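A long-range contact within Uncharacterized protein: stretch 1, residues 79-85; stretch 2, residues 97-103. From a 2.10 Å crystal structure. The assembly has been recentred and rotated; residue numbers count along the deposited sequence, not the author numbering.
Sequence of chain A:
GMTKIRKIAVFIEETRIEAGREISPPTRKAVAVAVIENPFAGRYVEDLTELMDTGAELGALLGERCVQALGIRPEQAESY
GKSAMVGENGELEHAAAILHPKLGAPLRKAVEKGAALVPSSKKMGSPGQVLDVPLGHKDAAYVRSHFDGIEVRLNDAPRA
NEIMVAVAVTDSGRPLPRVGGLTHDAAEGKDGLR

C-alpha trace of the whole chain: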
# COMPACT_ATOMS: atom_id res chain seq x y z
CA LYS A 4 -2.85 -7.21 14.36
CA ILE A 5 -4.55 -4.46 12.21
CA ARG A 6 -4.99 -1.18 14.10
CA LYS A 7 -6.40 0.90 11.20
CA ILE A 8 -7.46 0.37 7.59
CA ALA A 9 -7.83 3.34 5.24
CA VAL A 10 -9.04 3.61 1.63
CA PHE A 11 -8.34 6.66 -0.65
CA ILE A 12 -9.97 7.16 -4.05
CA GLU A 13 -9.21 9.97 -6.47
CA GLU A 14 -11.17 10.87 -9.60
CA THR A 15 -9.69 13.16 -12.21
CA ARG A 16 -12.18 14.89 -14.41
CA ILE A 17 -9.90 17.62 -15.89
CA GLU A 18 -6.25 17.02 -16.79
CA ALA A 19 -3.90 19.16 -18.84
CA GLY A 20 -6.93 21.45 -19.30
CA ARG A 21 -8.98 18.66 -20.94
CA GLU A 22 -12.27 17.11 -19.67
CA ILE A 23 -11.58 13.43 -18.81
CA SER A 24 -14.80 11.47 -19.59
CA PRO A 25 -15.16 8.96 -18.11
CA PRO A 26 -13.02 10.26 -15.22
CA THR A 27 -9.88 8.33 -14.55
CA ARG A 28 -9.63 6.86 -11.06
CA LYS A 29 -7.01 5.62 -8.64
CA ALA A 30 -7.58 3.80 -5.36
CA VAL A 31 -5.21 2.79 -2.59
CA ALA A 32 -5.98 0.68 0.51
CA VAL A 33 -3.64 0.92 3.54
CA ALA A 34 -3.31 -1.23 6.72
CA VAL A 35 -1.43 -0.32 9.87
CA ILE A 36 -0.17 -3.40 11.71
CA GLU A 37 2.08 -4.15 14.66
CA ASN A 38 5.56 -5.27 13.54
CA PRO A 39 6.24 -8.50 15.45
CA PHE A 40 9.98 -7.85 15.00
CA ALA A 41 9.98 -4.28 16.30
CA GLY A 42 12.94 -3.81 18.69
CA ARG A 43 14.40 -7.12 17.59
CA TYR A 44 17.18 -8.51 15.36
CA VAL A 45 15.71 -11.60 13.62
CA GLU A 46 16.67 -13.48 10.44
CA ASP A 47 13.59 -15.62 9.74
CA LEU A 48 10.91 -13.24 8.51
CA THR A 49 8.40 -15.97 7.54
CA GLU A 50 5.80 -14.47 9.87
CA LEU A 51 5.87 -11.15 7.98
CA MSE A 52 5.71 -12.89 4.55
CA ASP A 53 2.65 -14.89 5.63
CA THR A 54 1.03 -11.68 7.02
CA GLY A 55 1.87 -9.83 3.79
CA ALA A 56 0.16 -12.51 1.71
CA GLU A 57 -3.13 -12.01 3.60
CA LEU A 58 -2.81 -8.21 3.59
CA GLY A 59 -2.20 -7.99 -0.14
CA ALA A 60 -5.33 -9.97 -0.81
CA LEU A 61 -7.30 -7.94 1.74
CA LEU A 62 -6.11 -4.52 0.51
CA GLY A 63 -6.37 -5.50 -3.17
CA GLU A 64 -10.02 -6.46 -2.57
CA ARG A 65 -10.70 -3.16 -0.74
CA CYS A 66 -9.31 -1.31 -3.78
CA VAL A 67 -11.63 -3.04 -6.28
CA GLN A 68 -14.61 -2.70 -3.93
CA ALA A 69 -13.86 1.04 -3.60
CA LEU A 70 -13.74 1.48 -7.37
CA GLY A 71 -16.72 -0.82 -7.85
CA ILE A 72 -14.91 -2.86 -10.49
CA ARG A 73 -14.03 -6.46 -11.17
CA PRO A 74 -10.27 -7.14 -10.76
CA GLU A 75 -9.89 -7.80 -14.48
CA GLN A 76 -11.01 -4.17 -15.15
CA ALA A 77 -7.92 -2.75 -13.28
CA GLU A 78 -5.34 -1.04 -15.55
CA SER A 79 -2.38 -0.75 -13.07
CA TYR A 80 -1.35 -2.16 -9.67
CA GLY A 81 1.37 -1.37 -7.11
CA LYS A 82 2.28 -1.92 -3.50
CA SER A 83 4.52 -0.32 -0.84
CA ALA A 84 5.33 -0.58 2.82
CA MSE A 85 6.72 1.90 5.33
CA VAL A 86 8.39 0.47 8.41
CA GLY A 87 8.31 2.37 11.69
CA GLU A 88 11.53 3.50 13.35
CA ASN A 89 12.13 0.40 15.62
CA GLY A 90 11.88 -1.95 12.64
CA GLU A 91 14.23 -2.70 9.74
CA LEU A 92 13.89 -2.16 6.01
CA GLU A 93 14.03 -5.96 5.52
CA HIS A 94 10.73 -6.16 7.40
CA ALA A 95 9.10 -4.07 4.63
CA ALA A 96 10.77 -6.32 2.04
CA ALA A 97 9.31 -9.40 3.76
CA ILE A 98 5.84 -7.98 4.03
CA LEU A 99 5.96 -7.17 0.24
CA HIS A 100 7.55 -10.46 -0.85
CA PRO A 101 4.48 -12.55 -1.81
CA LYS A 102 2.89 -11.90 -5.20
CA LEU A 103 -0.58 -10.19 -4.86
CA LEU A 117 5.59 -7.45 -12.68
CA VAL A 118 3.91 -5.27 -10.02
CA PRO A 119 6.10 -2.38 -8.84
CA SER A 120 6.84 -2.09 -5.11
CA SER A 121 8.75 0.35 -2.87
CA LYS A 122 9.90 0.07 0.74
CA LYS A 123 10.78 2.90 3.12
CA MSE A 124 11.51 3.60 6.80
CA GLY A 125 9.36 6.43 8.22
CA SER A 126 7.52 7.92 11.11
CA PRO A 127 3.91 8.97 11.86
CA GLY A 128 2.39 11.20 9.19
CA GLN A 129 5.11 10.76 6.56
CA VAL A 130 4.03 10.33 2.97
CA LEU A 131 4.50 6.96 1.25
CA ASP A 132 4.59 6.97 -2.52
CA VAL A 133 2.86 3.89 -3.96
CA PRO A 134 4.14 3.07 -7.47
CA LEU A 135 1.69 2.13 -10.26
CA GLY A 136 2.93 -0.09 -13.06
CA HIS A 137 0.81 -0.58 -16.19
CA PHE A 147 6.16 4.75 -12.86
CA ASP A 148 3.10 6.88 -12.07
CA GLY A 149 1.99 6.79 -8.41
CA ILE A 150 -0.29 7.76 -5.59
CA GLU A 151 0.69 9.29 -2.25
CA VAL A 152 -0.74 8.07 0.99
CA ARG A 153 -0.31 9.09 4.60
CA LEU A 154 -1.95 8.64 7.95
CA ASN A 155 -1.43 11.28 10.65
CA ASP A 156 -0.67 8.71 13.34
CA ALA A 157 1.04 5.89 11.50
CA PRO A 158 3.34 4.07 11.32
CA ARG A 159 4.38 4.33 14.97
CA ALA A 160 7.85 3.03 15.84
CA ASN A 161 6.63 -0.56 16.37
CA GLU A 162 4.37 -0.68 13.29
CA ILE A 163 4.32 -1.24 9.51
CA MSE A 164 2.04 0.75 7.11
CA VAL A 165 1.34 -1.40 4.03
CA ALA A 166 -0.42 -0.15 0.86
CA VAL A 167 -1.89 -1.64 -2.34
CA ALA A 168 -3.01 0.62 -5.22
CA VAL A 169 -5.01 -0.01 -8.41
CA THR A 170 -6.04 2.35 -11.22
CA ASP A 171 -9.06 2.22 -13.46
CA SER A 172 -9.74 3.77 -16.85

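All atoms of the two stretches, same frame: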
# COMPACT_ATOMS: atom_id res chain seq x y z
N SER A 79 -3.69 -0.74 -13.73
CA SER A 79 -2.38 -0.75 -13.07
C SER A 79 -2.52 -1.24 -11.65
O SER A 79 -3.60 -1.10 -11.08
CB SER A 79 -1.81 0.66 -12.93
OG SER A 79 -1.33 1.17 -14.15
N TYR A 80 -1.43 -1.77 -11.08
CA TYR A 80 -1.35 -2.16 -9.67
C TYR A 80 0.01 -1.72 -9.10
O TYR A 80 0.96 -1.48 -9.84
CB TYR A 80 -1.43 -3.68 -9.47
CG TYR A 80 -2.41 -4.41 -10.34
CD1 TYR A 80 -2.04 -4.84 -11.62
CD2 TYR A 80 -3.70 -4.70 -9.89
CE1 TYR A 80 -2.94 -5.53 -12.45
CE2 TYR A 80 -4.62 -5.39 -10.70
CZ TYR A 80 -4.23 -5.81 -11.98
OH TYR A 80 -5.11 -6.50 -12.82
N GLY A 81 0.10 -1.66 -7.79
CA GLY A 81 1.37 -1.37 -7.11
C GLY A 81 1.21 -1.59 -5.64
O GLY A 81 0.08 -1.66 -5.15
N LYS A 82 2.32 -1.71 -4.92
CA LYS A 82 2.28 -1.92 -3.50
C LYS A 82 3.53 -1.31 -2.83
O LYS A 82 4.55 -1.16 -3.47
CB LYS A 82 2.16 -3.42 -3.21
CG LYS A 82 3.31 -4.26 -3.67
CD LYS A 82 2.99 -5.74 -3.52
CE LYS A 82 4.21 -6.58 -3.77
NZ LYS A 82 3.89 -8.05 -3.80
N SER A 83 3.41 -0.91 -1.57
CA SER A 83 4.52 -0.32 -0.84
C SER A 83 4.34 -0.62 0.60
O SER A 83 3.24 -0.94 1.03
CB SER A 83 4.52 1.23 -0.97
OG SER A 83 4.95 1.59 -2.22
N ALA A 84 5.41 -0.43 1.36
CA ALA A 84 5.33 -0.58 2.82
C ALA A 84 6.31 0.42 3.46
O ALA A 84 7.39 0.69 2.96
CB ALA A 84 5.63 -2.02 3.26
N MSE A 85 5.88 0.99 4.57
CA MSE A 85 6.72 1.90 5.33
C MSE A 85 6.83 1.28 6.71
O MSE A 85 5.83 1.10 7.41
CB MSE A 85 6.10 3.29 5.44
CG MSE A 85 6.94 4.35 6.19
SE MSE A 85 6.01 6.06 6.37
CE MSE A 85 6.55 6.88 4.67
N ALA A 97 9.97 -8.14 3.45
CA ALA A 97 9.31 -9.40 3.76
C ALA A 97 7.83 -9.26 3.57
O ALA A 97 7.19 -10.10 2.94
CB ALA A 97 9.64 -9.85 5.21
N ILE A 98 7.27 -8.21 4.15
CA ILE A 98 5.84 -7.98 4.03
C ILE A 98 5.40 -7.84 2.54
O ILE A 98 4.35 -8.34 2.18
CB ILE A 98 5.32 -6.83 5.01
CG1 ILE A 98 4.12 -7.35 5.80
CG2 ILE A 98 5.04 -5.59 4.27
CD1 ILE A 98 3.50 -6.42 6.74
N LEU A 99 6.25 -7.33 1.67
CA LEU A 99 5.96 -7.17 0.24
C LEU A 99 6.36 -8.33 -0.66
O LEU A 99 6.16 -8.28 -1.88
CB LEU A 99 6.72 -5.91 -0.28
CG LEU A 99 6.29 -4.55 0.31
CD1 LEU A 99 7.22 -3.43 -0.18
CD2 LEU A 99 4.81 -4.24 0.04
N HIS A 100 6.99 -9.34 -0.09
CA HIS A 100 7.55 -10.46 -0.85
C HIS A 100 6.52 -11.28 -1.66
O HIS A 100 6.71 -11.47 -2.85
CB HIS A 100 8.33 -11.36 0.11
CG HIS A 100 8.88 -12.58 -0.54
ND1 HIS A 100 10.06 -12.58 -1.25
CD2 HIS A 100 8.38 -13.84 -0.63
CE1 HIS A 100 10.27 -13.79 -1.74
NE2 HIS A 100 9.26 -14.57 -1.39
N PRO A 101 5.44 -11.75 -1.03
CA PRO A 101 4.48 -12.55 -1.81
C PRO A 101 3.84 -11.83 -2.95
O PRO A 101 3.58 -10.64 -2.83
CB PRO A 101 3.41 -12.92 -0.78
CG PRO A 101 3.57 -11.95 0.32
CD PRO A 101 5.03 -11.67 0.38
N LYS A 102 3.58 -12.52 -4.06
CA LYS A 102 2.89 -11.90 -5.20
C LYS A 102 1.42 -11.60 -4.79
O LYS A 102 0.85 -12.34 -4.00
CB LYS A 102 3.00 -12.80 -6.44
CG LYS A 102 4.47 -13.00 -6.89
CD LYS A 102 4.64 -13.98 -8.07
CE LYS A 102 6.02 -14.68 -8.08
N LEU A 103 0.82 -10.51 -5.27
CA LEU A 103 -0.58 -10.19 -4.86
C LEU A 103 -1.61 -11.34 -5.04
O LEU A 103 -1.69 -11.96 -6.11
CB LEU A 103 -1.08 -8.93 -5.59
CG LEU A 103 -0.66 -7.55 -5.05
CD1 LEU A 103 -1.12 -6.41 -5.98
CD2 LEU A 103 -1.20 -7.37 -3.65
O HOH W 1 2.76 -8.63 -6.58

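Residues 79-85 form an extended strand, and residues 97-103 run alongside one face of it, in roughly the opposite direction, as a helical segment including Ala 97 and Ile 98 gives way to a loop. The backbones stay well apart: the closest approach of CA atoms is 7.1 Å, between CA of Ser 83 and CA of Leu 99, so the space between them is filled by side chains. The two stretches together bury 370 Å².

The strand's alternation decides which residues take part. Tyr 80, Lys 82 and Ala 84 direct their CA-to-CB bonds toward the second stretch, whereas Ser 83 points away and Gly 81 has no side chain. The face offered to the loop is therefore uneven, with a long lysine between a tyrosine and a small alanine.

At the alanine end, the short methyl leaves a shallow hollow that is occupied from the other side by Ile 98 and Leu 99. CB of Ala 84 lies 3.8 Å from CG2 of Ile 98 and 3.9 Å from CG of Leu 99, both at van der Waals distance. Leu 99 is the main bump on the second stretch. Its side chain (chi1 m, chi2 t) reaches down to the strand backbone, with CD1 3.8 Å from N of Ala 84 and CD2 3.7 Å from C of Ser 83. Because Ser 83 turns its own side chain away, its contribution here is main chain, a floor on which the leucine methyl rests. CD2 of Leu 99 also meets the lysine, 4.0 Å from CG of Lys 82.

Lys 82 reaches furthest into the second stretch and has the largest covered area of any residue in the contact. After a p chi1, its remaining torsions are all t, and the extended chain passes between Leu 99 and Leu 103; its CD is 4.4 Å from CG of Leu 103. The aliphatic part thus packs against leucine carbons while the ammonium group is carried to the loop backbone. There NZ donates a hydrogen bond to O of Leu 99 (3.0 Å), and it lies 2.8 Å from O of Pro 101. Water 1 accepts hydrogen bonds from NZ of Lys 82 at 3.1 Å and from N of Leu 103 at 3.0 Å, linking the lysine to a backbone amide as well. A buried amine is in this way supplied with polar partners.

Leu 103 closes the other end more loosely, its CD1 4.4 Å from CB of Tyr 80, an apolar contact at the long end of van der Waals range.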